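Local coordinates for protein putative acetyltransferase Sthe_0691 (Sphaerobacter thermophilus, PDB 3SHP) that probably transfers an acetyl group from acetyl-coenzyme A to an acceptor that is not yet known, at residues L142-M148 against D160-A166; P36-R41 against A85-F89; T13-M19 against L61-R67. All coordinates share one frame. Residues are numbered along the deposited sequence.

Interaction 1: L142-M148 against D160-A166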
loop_
_atom_site.group_PDB
_atom_site.type_symbol
_atom_site.label_atom_id
_atom_site.label_comp_id
_atom_site.label_asym_id
_atom_site.label_seq_id
_atom_site.Cartn_x
_atom_site.Cartn_y
_atom_site.Cartn_z
ATOM N N LEU A 142 -23.615 3.247 32.947
ATOM C CA LEU A 142 -23.265 2.261 31.939
ATOM C C LEU A 142 -22.483 1.125 32.596
ATOM O O LEU A 142 -21.800 1.338 33.617
ATOM C CB LEU A 142 -22.408 2.878 30.824
ATOM C CG LEU A 142 -22.932 4.105 30.073
ATOM C CD1 LEU A 142 -21.915 4.561 28.996
ATOM C CD2 LEU A 142 -24.235 3.770 29.424
ATOM N N LYS A 143 -22.583 -0.067 31.988
ATOM C CA LYS A 143 -21.911 -1.274 32.457
ATOM C C LYS A 143 -21.154 -1.994 31.331
ATOM O O LYS A 143 -21.627 -2.083 30.187
ATOM C CB LYS A 143 -22.925 -2.219 33.099
ATOM C CG LYS A 143 -23.354 -1.756 34.524
ATOM C CD LYS A 143 -24.620 -2.442 34.963
ATOM C CE LYS A 143 -25.188 -1.797 36.224
ATOM N NZ LYS A 143 -24.316 -2.042 37.430
ATOM N N ALA A 144 -19.977 -2.510 31.670
ATOM C CA ALA A 144 -19.157 -3.243 30.710
ATOM C C ALA A 144 -19.912 -4.463 30.232
ATOM O O ALA A 144 -20.321 -5.300 31.035
ATOM C CB ALA A 144 -17.834 -3.645 31.344
ATOM N N ALA A 145 -20.090 -4.561 28.922
ATOM C CA ALA A 145 -20.935 -5.605 28.337
ATOM C C ALA A 145 -20.128 -6.560 27.456
ATOM O O ALA A 145 -20.417 -7.767 27.396
ATOM C CB ALA A 145 -22.046 -4.956 27.517
ATOM N N VAL A 146 -19.120 -6.013 26.773
ATOM C CA VAL A 146 -18.359 -6.761 25.789
ATOM C C VAL A 146 -16.892 -6.478 26.000
ATOM O O VAL A 146 -16.509 -5.345 26.289
ATOM C CB VAL A 146 -18.757 -6.367 24.327
ATOM C CG1 VAL A 146 -17.907 -7.115 23.265
ATOM C CG2 VAL A 146 -20.239 -6.626 24.081
ATOM N N ARG A 147 -16.079 -7.522 25.876
ATOM C CA ARG A 147 -14.633 -7.385 25.870
ATOM C C ARG A 147 -14.109 -7.799 24.492
ATOM O O ARG A 147 -14.458 -8.881 23.990
ATOM C CB ARG A 147 -14.010 -8.293 26.924
ATOM C CG ARG A 147 -12.499 -8.141 27.009
ATOM C CD ARG A 147 -11.865 -9.161 27.963
ATOM N NE ARG A 147 -12.405 -9.143 29.327
ATOM C CZ ARG A 147 -11.997 -8.311 30.300
ATOM N NH1 ARG A 147 -11.049 -7.382 30.071
ATOM N NH2 ARG A 147 -12.544 -8.402 31.515
HETATM N N MSE A 148 -13.298 -6.938 23.884
HETATM C CA MSE A 148 -12.619 -7.261 22.646
HETATM C C MSE A 148 -11.131 -7.311 22.958
HETATM O O MSE A 148 -10.475 -6.264 23.083
HETATM C CB MSE A 148 -12.935 -6.201 21.590
HETATM C CG MSE A 148 -14.448 -6.105 21.252
HETATM SE SE MSE A 148 -14.794 -4.919 19.749
HETATM C CE MSE A 148 -13.754 -5.854 18.363
ATOM N N ASP A 160 -7.474 -4.105 25.546
ATOM C CA ASP A 160 -8.806 -4.506 25.138
ATOM C C ASP A 160 -9.619 -3.293 24.774
ATOM O O ASP A 160 -9.476 -2.227 25.374
ATOM C CB ASP A 160 -9.541 -5.248 26.263
ATOM C CG ASP A 160 -8.807 -6.476 26.752
ATOM O OD1 ASP A 160 -7.832 -6.934 26.119
ATOM O OD2 ASP A 160 -9.210 -6.987 27.808
ATOM N N LEU A 161 -10.500 -3.454 23.805
ATOM C CA LEU A 161 -11.594 -2.509 23.651
ATOM C C LEU A 161 -12.782 -3.044 24.442
ATOM O O LEU A 161 -13.160 -4.216 24.290
ATOM C CB LEU A 161 -11.995 -2.364 22.188
ATOM C CG LEU A 161 -13.081 -1.296 21.964
ATOM C CD1 LEU A 161 -12.570 0.076 22.458
ATOM C CD2 LEU A 161 -13.582 -1.246 20.485
ATOM N N LEU A 162 -13.375 -2.187 25.265
ATOM C CA LEU A 162 -14.535 -2.558 26.045
ATOM C C LEU A 162 -15.729 -1.854 25.473
ATOM O O LEU A 162 -15.599 -0.737 24.990
ATOM C CB LEU A 162 -14.350 -2.153 27.512
ATOM C CG LEU A 162 -13.114 -2.723 28.225
ATOM C CD1 LEU A 162 -13.051 -2.288 29.708
ATOM C CD2 LEU A 162 -13.140 -4.220 28.103
ATOM N N ILE A 163 -16.891 -2.505 25.515
ATOM C CA ILE A 163 -18.145 -1.879 25.110
ATOM C C ILE A 163 -19.036 -1.753 26.332
ATOM O O ILE A 163 -19.423 -2.764 26.945
ATOM C CB ILE A 163 -18.907 -2.709 24.065
ATOM C CG1 ILE A 163 -17.990 -3.126 22.911
ATOM C CG2 ILE A 163 -20.159 -1.951 23.598
ATOM C CD1 ILE A 163 -17.538 -1.960 22.013
ATOM N N TYR A 164 -19.346 -0.509 26.688
ATOM C CA TYR A 164 -20.191 -0.213 27.832
ATOM C C TYR A 164 -21.586 0.068 27.316
ATOM O O TYR A 164 -21.744 0.700 26.268
ATOM C CB TYR A 164 -19.652 1.013 28.602
ATOM C CG TYR A 164 -18.669 0.637 29.683
ATOM C CD1 TYR A 164 -17.421 0.105 29.358
ATOM C CD2 TYR A 164 -18.984 0.806 31.028
ATOM C CE1 TYR A 164 -16.524 -0.266 30.338
ATOM C CE2 TYR A 164 -18.076 0.448 32.037
ATOM C CZ TYR A 164 -16.849 -0.074 31.672
ATOM O OH TYR A 164 -15.925 -0.431 32.629
ATOM N N GLN A 165 -22.587 -0.394 28.065
ATOM C CA GLN A 165 -23.992 -0.258 27.674
ATOM C C GLN A 165 -24.896 0.061 28.841
ATOM O O GLN A 165 -24.623 -0.319 29.985
ATOM C CB GLN A 165 -24.482 -1.542 26.990
ATOM C CG GLN A 165 -23.855 -1.757 25.603
ATOM C CD GLN A 165 -24.564 -2.856 24.806
ATOM O OE1 GLN A 165 -24.449 -4.053 25.122
ATOM N NE2 GLN A 165 -25.288 -2.458 23.769
ATOM N N ALA A 166 -25.964 0.791 28.554
ATOM C CA ALA A 166 -27.139 0.761 29.401
ATOM C C ALA A 166 -28.274 0.277 28.520
ATOM O O ALA A 166 -28.472 0.759 27.382
ATOM C CB ALA A 166 -27.434 2.121 29.985
#
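The methyl group of A144 is a small bump resting on the flat ring of Y164, with CB 4.0 Å from the ring centroid and 23° off its normal, a CH-pi contact that a compact alanine suits well. L142 CB meets Y164 CB at 4.0 Å, and L142 CD2 nestles against A166 CB at 3.6 Å. Y164 OH reaches E138 on helix 131-139, which covers this face. The segments belong to the antiparallel C-terminal strands 143-151 and 157-167 of what is consistent with a GNAT fold. A classic beta bulge interrupts their register: A145 N and V146 N both donate to I163 O, at 2.8 and 3.3 Å. Beyond it, on the other face, V146 CB fits against I163 CG1 at 3.6 Å, and the long, pliable side chain of selenomethionine M148 lays SE 3.9 Å from L161 CD2. Back on the A144 face, R147 NH1 forms a 2.9 Å salt bridge with D160 OD2, while R147 NH2 bonds to L46 O of the second subunit.

Interaction 2: P36-R41 against A85-F89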
loop_
_atom_site.group_PDB
_atom_site.type_symbol
_atom_site.label_atom_id
_atom_site.label_comp_id
_atom_site.label_asym_id
_atom_site.label_seq_id
_atom_site.Cartn_x
_atom_site.Cartn_y
_atom_site.Cartn_z
ATOM N N PRO A 36 -17.296 5.091 9.165
ATOM C CA PRO A 36 -17.024 3.706 9.560
ATOM C C PRO A 36 -18.312 2.889 9.367
ATOM O O PRO A 36 -19.353 3.466 8.993
ATOM C CB PRO A 36 -16.674 3.841 11.052
ATOM C CG PRO A 36 -17.547 4.988 11.510
ATOM C CD PRO A 36 -17.708 5.930 10.302
ATOM N N VAL A 37 -18.272 1.578 9.612
ATOM C CA VAL A 37 -19.517 0.782 9.463
ATOM C C VAL A 37 -20.560 1.110 10.535
ATOM O O VAL A 37 -21.759 1.067 10.270
ATOM C CB VAL A 37 -19.291 -0.752 9.348
ATOM C CG1 VAL A 37 -18.486 -1.065 8.081
ATOM C CG2 VAL A 37 -18.568 -1.332 10.588
ATOM N N ASN A 38 -20.096 1.462 11.728
ATOM C CA ASN A 38 -20.997 1.840 12.808
ATOM C C ASN A 38 -20.201 2.710 13.778
ATOM O O ASN A 38 -18.996 2.919 13.562
ATOM C CB ASN A 38 -21.538 0.577 13.503
ATOM C CG ASN A 38 -20.430 -0.373 13.893
ATOM O OD1 ASN A 38 -19.430 0.018 14.531
ATOM N ND2 ASN A 38 -20.577 -1.625 13.492
ATOM N N ALA A 39 -20.858 3.234 14.812
ATOM C CA ALA A 39 -20.176 4.029 15.840
ATOM C C ALA A 39 -19.831 3.212 17.089
ATOM O O ALA A 39 -19.161 3.701 17.982
ATOM C CB ALA A 39 -21.013 5.248 16.224
ATOM N N ALA A 40 -20.312 1.980 17.180
ATOM C CA ALA A 40 -19.816 1.045 18.202
ATOM C C ALA A 40 -19.786 -0.360 17.618
ATOM O O ALA A 40 -20.840 -0.958 17.339
ATOM C CB ALA A 40 -20.640 1.098 19.492
ATOM N N ARG A 41 -18.550 -0.838 17.448
ATOM C CA ARG A 41 -18.132 -2.105 16.869
ATOM C C ARG A 41 -18.800 -3.423 17.297
ATOM O O ARG A 41 -18.889 -4.367 16.503
ATOM C CB ARG A 41 -16.682 -2.282 17.311
ATOM C CG ARG A 41 -15.742 -2.293 16.273
ATOM C CD ARG A 41 -14.385 -2.202 16.924
ATOM N NE ARG A 41 -14.106 -0.800 17.202
ATOM C CZ ARG A 41 -12.910 -0.217 17.102
ATOM N NH1 ARG A 41 -12.807 1.083 17.390
ATOM N NH2 ARG A 41 -11.838 -0.914 16.695
ATOM N N ALA A 85 -28.588 4.146 20.531
ATOM C CA ALA A 85 -27.564 5.132 20.254
ATOM C C ALA A 85 -26.217 4.482 20.516
ATOM O O ALA A 85 -26.017 3.883 21.573
ATOM C CB ALA A 85 -27.732 6.331 21.138
ATOM N N SER A 86 -25.321 4.581 19.535
ATOM C CA SER A 86 -23.982 4.032 19.617
ATOM C C SER A 86 -22.994 5.168 19.388
ATOM O O SER A 86 -23.231 6.041 18.556
ATOM C CB SER A 86 -23.800 2.941 18.559
ATOM O OG SER A 86 -24.790 1.937 18.713
ATOM N N LEU A 87 -21.888 5.159 20.117
ATOM C CA LEU A 87 -20.918 6.246 20.020
ATOM C C LEU A 87 -19.492 5.873 20.364
ATOM O O LEU A 87 -19.230 4.917 21.103
ATOM C CB LEU A 87 -21.319 7.426 20.886
ATOM C CG LEU A 87 -21.596 7.181 22.350
ATOM C CD1 LEU A 87 -21.094 8.369 23.149
ATOM C CD2 LEU A 87 -23.109 6.969 22.561
ATOM N N ARG A 88 -18.584 6.654 19.816
ATOM C CA ARG A 88 -17.167 6.503 20.066
ATOM C C ARG A 88 -16.543 7.892 20.006
ATOM O O ARG A 88 -17.131 8.822 19.447
ATOM C CB ARG A 88 -16.532 5.533 19.041
ATOM C CG ARG A 88 -16.255 6.061 17.614
ATOM C CD ARG A 88 -15.189 5.168 16.846
ATOM N NE ARG A 88 -15.636 3.772 16.721
ATOM C CZ ARG A 88 -16.420 3.307 15.742
ATOM N NH1 ARG A 88 -16.809 2.029 15.746
ATOM N NH2 ARG A 88 -16.824 4.115 14.759
ATOM N N PHE A 89 -15.373 8.040 20.593
ATOM C CA PHE A 89 -14.719 9.340 20.675
ATOM C C PHE A 89 -13.423 9.263 19.899
ATOM O O PHE A 89 -12.779 8.209 19.874
ATOM C CB PHE A 89 -14.401 9.695 22.134
ATOM C CG PHE A 89 -15.617 9.793 23.014
ATOM C CD1 PHE A 89 -16.296 10.995 23.152
ATOM C CD2 PHE A 89 -16.087 8.678 23.693
ATOM C CE1 PHE A 89 -17.421 11.094 23.962
ATOM C CE2 PHE A 89 -17.223 8.757 24.499
ATOM C CZ PHE A 89 -17.890 9.977 24.644
HETATM O O HOH W 1 -17.013 0.336 13.281
HETATM O O HOH W 2 -23.425 -0.616 18.360
#
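Segment 85-89, part of strand 84-91, which runs parallel to 121-127 in a sheet consistent with a GNAT fold, first meets the loop before strand 43-44 at S86, whose CB lies 3.8 Å from A40 CB and whose O is 3.3 Å from A39 CB; small residues let the loop lie close to the strand here. A bridging water accepts from S86 OG at 2.9 Å and donates to A40 O at 2.8 Å. L87 turns its greasy side chain away, towards V109 and L113 of helix 98-116, offering backbone instead: L87 C is 3.2 Å from A39 O. R88 points back and contributes most. Its NH2 donates to N38 O at 2.8 Å, and NH1 adds a weak bond to the same oxygen at 3.2 Å. A second water links R88 NH1 (3.0 Å) to N38 OD1 (2.7 Å). P36 CG touches R88 NH2 at 3.4 Å, just after F35 of the tartrate pocket. Although R41 NH1 comes within 4.0 Å of R88 NE, E125 salt-bridges both arginines. An irregular loop is thus held to a central strand through a buried arginine, its charge met by one carboxylate, its donors also serving a backbone carbonyl and water.

Interaction 3: T13-M19 against L61-R67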
loop_
_atom_site.group_PDB
_atom_site.type_symbol
_atom_site.label_atom_id
_atom_site.label_comp_id
_atom_site.label_asym_id
_atom_site.label_seq_id
_atom_site.Cartn_x
_atom_site.Cartn_y
_atom_site.Cartn_z
ATOM N N THR A 13 -14.524 22.263 31.606
ATOM C CA THR A 13 -13.357 22.327 30.730
ATOM C C THR A 13 -13.702 22.347 29.255
ATOM O O THR A 13 -13.070 23.080 28.489
ATOM C CB THR A 13 -12.429 21.129 30.977
ATOM O OG1 THR A 13 -12.205 21.022 32.380
ATOM C CG2 THR A 13 -11.107 21.366 30.327
ATOM N N VAL A 14 -14.663 21.513 28.850
ATOM C CA VAL A 14 -15.039 21.406 27.452
ATOM C C VAL A 14 -16.537 21.617 27.223
ATOM O O VAL A 14 -17.336 21.488 28.141
ATOM C CB VAL A 14 -14.660 20.019 26.860
ATOM C CG1 VAL A 14 -13.141 19.719 27.073
ATOM C CG2 VAL A 14 -15.548 18.933 27.452
ATOM N N TYR A 15 -16.901 21.918 25.984
ATOM C CA TYR A 15 -18.290 21.857 25.607
ATOM C C TYR A 15 -18.439 21.133 24.303
ATOM O O TYR A 15 -17.476 21.015 23.544
ATOM C CB TYR A 15 -18.946 23.232 25.563
ATOM C CG TYR A 15 -18.457 24.196 24.520
ATOM C CD1 TYR A 15 -19.115 24.337 23.290
ATOM C CD2 TYR A 15 -17.380 25.028 24.788
ATOM C CE1 TYR A 15 -18.680 25.253 22.342
ATOM C CE2 TYR A 15 -16.946 25.943 23.859
ATOM C CZ TYR A 15 -17.596 26.051 22.636
ATOM O OH TYR A 15 -17.119 26.993 21.730
ATOM N N LEU A 16 -19.643 20.610 24.091
ATOM C CA LEU A 16 -19.995 19.864 22.907
ATOM C C LEU A 16 -21.001 20.662 22.119
ATOM O O LEU A 16 -21.933 21.258 22.682
ATOM C CB LEU A 16 -20.586 18.491 23.280
ATOM C CG LEU A 16 -19.606 17.348 23.615
ATOM C CD1 LEU A 16 -18.453 17.769 24.484
ATOM C CD2 LEU A 16 -20.351 16.238 24.316
ATOM N N ARG A 17 -20.802 20.668 20.808
ATOM C CA ARG A 17 -21.709 21.334 19.885
ATOM C C ARG A 17 -21.580 20.574 18.567
ATOM O O ARG A 17 -20.648 19.829 18.390
ATOM C CB ARG A 17 -21.290 22.795 19.690
ATOM C CG ARG A 17 -19.789 22.997 19.261
ATOM C CD ARG A 17 -19.624 24.271 18.418
ATOM N NE ARG A 17 -18.232 24.526 18.056
ATOM C CZ ARG A 17 -17.589 23.995 17.009
ATOM N NH1 ARG A 17 -18.207 23.151 16.170
ATOM N NH2 ARG A 17 -16.305 24.316 16.802
ATOM N N ALA A 18 -22.516 20.780 17.655
ATOM C CA ALA A 18 -22.467 20.150 16.342
ATOM C C ALA A 18 -21.130 20.443 15.669
ATOM O O ALA A 18 -20.683 21.591 15.628
ATOM C CB ALA A 18 -23.652 20.624 15.466
HETATM N N MSE A 19 -20.456 19.398 15.213
HETATM C CA MSE A 19 -19.241 19.566 14.416
HETATM C C MSE A 19 -19.651 20.130 13.058
HETATM O O MSE A 19 -20.646 19.691 12.470
HETATM C CB MSE A 19 -18.519 18.231 14.243
HETATM C CG MSE A 19 -17.185 18.354 13.541
HETATM SE SE MSE A 19 -16.127 16.823 13.982
HETATM C CE MSE A 19 -14.339 17.373 13.454
ATOM N N LEU A 61 -22.255 14.140 14.414
ATOM C CA LEU A 61 -20.933 14.437 14.908
ATOM C C LEU A 61 -20.972 15.637 15.830
ATOM O O LEU A 61 -21.464 16.692 15.434
ATOM C CB LEU A 61 -20.047 14.785 13.733
ATOM C CG LEU A 61 -19.280 13.662 13.094
ATOM C CD1 LEU A 61 -18.543 14.261 11.865
ATOM C CD2 LEU A 61 -18.320 13.058 14.101
ATOM N N LEU A 62 -20.442 15.470 17.041
ATOM C CA LEU A 62 -20.297 16.552 17.973
ATOM C C LEU A 62 -18.814 16.879 18.106
ATOM O O LEU A 62 -17.987 15.968 18.257
ATOM C CB LEU A 62 -20.871 16.164 19.338
ATOM C CG LEU A 62 -22.373 15.832 19.421
ATOM C CD1 LEU A 62 -22.750 15.473 20.842
ATOM C CD2 LEU A 62 -23.238 17.011 18.928
ATOM N N ALA A 63 -18.472 18.160 18.024
ATOM C CA ALA A 63 -17.129 18.599 18.335
ATOM C C ALA A 63 -16.965 18.699 19.832
ATOM O O ALA A 63 -17.884 19.143 20.545
ATOM C CB ALA A 63 -16.884 19.954 17.721
ATOM N N ILE A 64 -15.799 18.315 20.326
ATOM C CA ILE A 64 -15.498 18.558 21.732
ATOM C C ILE A 64 -14.565 19.769 21.744
ATOM O O ILE A 64 -13.499 19.748 21.109
ATOM C CB ILE A 64 -14.836 17.349 22.375
ATOM C CG1 ILE A 64 -15.736 16.102 22.231
ATOM C CG2 ILE A 64 -14.443 17.648 23.848
ATOM C CD1 ILE A 64 -15.007 14.774 22.587
ATOM N N VAL A 65 -14.973 20.833 22.428
ATOM C CA VAL A 65 -14.286 22.115 22.302
ATOM C C VAL A 65 -13.749 22.532 23.656
ATOM O O VAL A 65 -14.491 22.597 24.630
ATOM C CB VAL A 65 -15.233 23.229 21.732
ATOM C CG1 VAL A 65 -14.501 24.556 21.573
ATOM C CG2 VAL A 65 -15.893 22.809 20.401
ATOM N N ARG A 66 -12.445 22.803 23.723
ATOM C CA ARG A 66 -11.859 23.270 24.966
ATOM C C ARG A 66 -12.230 24.716 25.179
ATOM O O ARG A 66 -11.943 25.567 24.342
ATOM C CB ARG A 66 -10.339 23.097 24.986
ATOM C CG ARG A 66 -9.722 23.345 26.349
ATOM C CD ARG A 66 -8.291 22.869 26.422
ATOM N NE ARG A 66 -7.469 23.328 25.292
ATOM C CZ ARG A 66 -6.324 22.763 24.922
ATOM N NH1 ARG A 66 -5.655 23.253 23.889
ATOM N NH2 ARG A 66 -5.841 21.727 25.596
ATOM N N ARG A 67 -12.880 24.972 26.313
ATOM C CA ARG A 67 -13.344 26.294 26.696
ATOM C C ARG A 67 -12.228 27.362 26.783
ATOM O O ARG A 67 -12.379 28.450 26.224
ATOM C CB ARG A 67 -14.130 26.211 28.026
ATOM C CG ARG A 67 -15.416 25.284 27.944
ATOM C CD ARG A 67 -16.195 25.214 29.245
ATOM N NE ARG A 67 -16.376 26.547 29.815
ATOM C CZ ARG A 67 -16.654 26.805 31.094
ATOM N NH1 ARG A 67 -16.813 25.817 31.973
ATOM N NH2 ARG A 67 -16.780 28.071 31.500
#
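Two p rotamers dominate one face of this antiparallel pair. Y15, with chi1 of 66°, folds its ring across to the neighbouring strand and covers V65, whose CB lies 3.9 Å from the ring centroid and 14° off the normal, a CH-pi contact. R67 CG meets the ring edge at Y15 CD2, 3.7 Å away, while Y15 OH bonds to E70. R17, with chi1 of 53°, likewise spreads its guanidinium over A63 and V65: NH1 is 3.8 Å from A63 CB and NE 3.7 Å from V65 CG2. Its NH1 also donates to A18 O at 3.0 Å and forms a salt bridge with D23, so the charged end is satisfied while its flat face covers hydrocarbon. On the other face V14, L16 and I64 all adopt chi1 m, and branched aliphatic groups suit the packing under helix 98-116: V14 CB is 3.8 Å from I64 CG2, and L16 CD1 3.9 Å from I64 CG1. Selenomethionine M19 is extended, t at all three chi angles; its CB touches L61 CB at 3.8 Å. The backbone ladder includes V65 N to Y15 O at 2.7 Å and M19 N to L61 O at 2.9 Å; the R17 N to A63 O bond, 3.3 Å, is weak. The strands join the N-terminal part of a GNAT-like sheet, and the side chain of L61 lies about 7 Å from the bound tartrate. The chemistry implies a two-sided seam: an aliphatic side sealed by helix, and an outer side where aromatic and guanidinium planes cover A63 and V65 while their polar ends find partners.

How the interactions relate
All three contacts hold the same curved sheet. Interactions 1 and 3 are antiparallel strand pairs on opposite sides of the chain's centre, with centres about 24 Å apart and no touch; both rest on backbone ladders, interrupted by a bulge only in interaction 1. Interaction 3 is partly buried, with R17 and R66 salt-bridged to D23 and D69, whereas interaction 1 is largely buried. Interactions 1 and 2 both meet the second subunit, while R66 reaches E21 of the fourth subunit. Interaction 2, nearest the centre, joins loop to strand through an arginine and water. It touches both others: R41 NE lies 3.4 Å from L161 CD2, and F89 CD1 4.0 Å from I64 CD1.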